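Local coordinates for transcriptional regulator, LacI family protein (Rhodococcus jostii, PDB 3K9C) that probably regulates transcription by binding DNA at control regions, with an effector-binding core of the periplasmic binding protein type, at residues 218-223 and 236-241. Residues are numbered along the deposited sequence; the frame is centred on the assembly and turned at random.
Sequences VGYDDS and ISQDAT. With GOL (glycerol), chain D.
Tyr220 packs against Ile236 and Asp221 pairs with Gln238 in a buried contact of a loop with the end of a strand and the turn that follows it, at the cleft between the two lobes of the periplasmic binding protein-like fold. Residues 218-223 leave strand 216-218 at the edge of the four-stranded parallel sheet; residues 236-241 run from strand 235-237, an outer strand of the other sheet, into helix 240-255. The apolar half is a CH-pi contact: Ile236 CB lies 3.8 Å from the centroid of the Tyr220 ring, 15° off its normal. CG2 of Ile236 leans over the hydroxyl end, 3.5 Å from Tyr220 CZ, while Ile236 CD1 comes up to the CD1-CE1 side of the Tyr220 ring. Gln238 approaches the ring edge instead, its CG 3.8 Å from Tyr220 CE2 and its amide plane steeply inclined to the ring. Tyr220 OH donates to a water that in turn donates to Gln238 OE1. An alanine in place of Tyr220 would probably leave Ile236 without its aromatic partner and the water on Gln238 OE1 without the hydroxyl that donates to it.

The backbones are tied by Asp221 N to Ile236 O, 2.7 Å. Asp221 CG stands anti to the carbonyl carbon (chi1 -70°), and its OD1 accepts from Gln238 NE2 at 2.8 Å; carboxylate and amide planes are only 19° apart. Asp222 CB rests on Ser237 CB at 3.8 Å, while Asp222 OD1 is taken by a salt bridge to Arg272. A glycerol, probably from the crystallisation liquor, donates through O3 to Asp221 OD2 (2.6 Å) and accepts from Gln238 NE2 through O1. A polyol gripped by the carboxylate of Asp221, the amide of Gln238 and Arg143 is consistent with a sugar-type effector pocket, as in LacI relatives.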
loop_
_atom_site.group_PDB
_atom_site.type_symbol
_atom_site.label_atom_id
_atom_site.label_comp_id
_atom_site.label_asym_id
_atom_site.label_seq_id
_atom_site.Cartn_x
_atom_site.Cartn_y
_atom_site.Cartn_z
ATOM N N VAL B 218 15.556 12.854 1.135
ATOM C CA VAL B 218 14.778 12.839 2.372
ATOM C C VAL B 218 13.290 12.681 2.021
ATOM O O VAL B 218 12.782 13.347 1.106
ATOM C CB VAL B 218 14.928 14.151 3.167
ATOM C CG1 VAL B 218 14.056 14.093 4.403
ATOM C CG2 VAL B 218 16.374 14.368 3.550
ATOM N N GLY B 219 12.598 11.810 2.747
ATOM C CA GLY B 219 11.183 11.611 2.501
ATOM C C GLY B 219 10.372 12.277 3.592
ATOM O O GLY B 219 10.872 13.155 4.289
ATOM N N TYR B 220 9.118 11.866 3.743
ATOM C CA TYR B 220 8.261 12.424 4.770
ATOM C C TYR B 220 7.150 11.419 5.080
ATOM O O TYR B 220 6.579 10.820 4.163
ATOM C CB TYR B 220 7.674 13.766 4.294
ATOM C CG TYR B 220 7.338 14.737 5.403
ATOM C CD1 TYR B 220 8.082 15.909 5.586
ATOM C CD2 TYR B 220 6.269 14.498 6.266
ATOM C CE1 TYR B 220 7.762 16.818 6.603
ATOM C CE2 TYR B 220 5.947 15.391 7.283
ATOM C CZ TYR B 220 6.697 16.546 7.446
ATOM O OH TYR B 220 6.401 17.414 8.470
ATOM N N ASP B 221 6.890 11.237 6.379
ATOM C CA ASP B 221 5.869 10.339 6.950
ATOM C C ASP B 221 6.411 9.194 7.810
ATOM O O ASP B 221 5.756 8.782 8.770
ATOM C CB ASP B 221 4.968 9.709 5.869
ATOM C CG ASP B 221 4.026 10.711 5.224
ATOM O OD1 ASP B 221 3.829 11.811 5.784
ATOM O OD2 ASP B 221 3.471 10.385 4.157
ATOM N N ASP B 222 7.595 8.692 7.460
ATOM C CA ASP B 222 8.216 7.554 8.143
ATOM C C ASP B 222 7.238 6.389 8.046
ATOM O O ASP B 222 6.845 5.797 9.055
ATOM C CB ASP B 222 8.528 7.858 9.620
ATOM C CG ASP B 222 9.421 6.787 10.269
ATOM O OD1 ASP B 222 10.216 6.154 9.543
ATOM O OD2 ASP B 222 9.350 6.588 11.503
ATOM N N SER B 223 6.844 6.079 6.815
ATOM C CA SER B 223 5.908 4.996 6.562
ATOM C C SER B 223 6.694 3.711 6.327
ATOM O O SER B 223 7.924 3.732 6.316
ATOM C CB SER B 223 5.038 5.330 5.344
ATOM O OG SER B 223 5.798 5.333 4.153
ATOM N N ILE B 236 10.940 12.190 7.700
ATOM C CA ILE B 236 10.395 12.975 8.793
ATOM C C ILE B 236 9.150 12.295 9.341
ATOM O O ILE B 236 8.164 12.114 8.617
ATOM C CB ILE B 236 10.025 14.390 8.320
ATOM C CG1 ILE B 236 11.297 15.138 7.931
ATOM C CG2 ILE B 236 9.277 15.128 9.408
ATOM C CD1 ILE B 236 11.029 16.382 7.178
ATOM N N SER B 237 9.197 11.913 10.614
ATOM C CA SER B 237 8.061 11.247 11.236
ATOM C C SER B 237 7.001 12.209 11.721
ATOM O O SER B 237 7.304 13.307 12.185
ATOM C CB SER B 237 8.512 10.390 12.418
ATOM O OG SER B 237 7.393 9.973 13.186
ATOM N N GLN B 238 5.750 11.778 11.610
ATOM C CA GLN B 238 4.616 12.562 12.064
ATOM C C GLN B 238 4.063 11.875 13.301
ATOM O O GLN B 238 3.059 12.302 13.873
ATOM C CB GLN B 238 3.537 12.604 10.993
ATOM C CG GLN B 238 3.975 13.218 9.691
ATOM C CD GLN B 238 2.810 13.853 8.964
ATOM O OE1 GLN B 238 2.157 14.756 9.488
ATOM N NE2 GLN B 238 2.540 13.382 7.754
ATOM N N ASP B 239 4.729 10.794 13.694
ATOM C CA ASP B 239 4.339 10.009 14.860
ATOM C C ASP B 239 2.899 9.540 14.734
ATOM O O ASP B 239 2.018 10.019 15.441
ATOM C CB ASP B 239 4.494 10.830 16.138
ATOM C CG ASP B 239 4.624 9.955 17.369
ATOM O OD1 ASP B 239 3.909 8.928 17.448
ATOM O OD2 ASP B 239 5.438 10.294 18.256
ATOM N N ALA B 240 2.679 8.594 13.829
ATOM C CA ALA B 240 1.355 8.040 13.568
ATOM C C ALA B 240 0.591 7.606 14.833
ATOM O O ALA B 240 -0.600 7.920 14.994
ATOM C CB ALA B 240 1.483 6.863 12.607
ATOM N N THR B 241 1.261 6.890 15.726
ATOM C CA THR B 241 0.601 6.430 16.938
ATOM C C THR B 241 0.021 7.585 17.753
ATOM O O THR B 241 -1.153 7.562 18.110
ATOM C CB THR B 241 1.556 5.616 17.820
ATOM O OG1 THR B 241 2.113 4.545 17.053
ATOM C CG2 THR B 241 0.802 5.027 19.006
HETATM C C1 GOL D . 0.696 14.327 4.575
HETATM O O1 GOL D . 0.276 14.335 5.768
HETATM C C2 GOL D . 1.217 13.028 4.282
HETATM O O2 GOL D . 2.396 13.526 4.157
HETATM C C3 GOL D . 0.982 12.207 3.010
HETATM O O3 GOL D . 1.439 11.069 2.756
HETATM O O HOH W 1 3.767 17.204 9.857
HETATM O O HOH W 2 7.657 7.463 13.120
#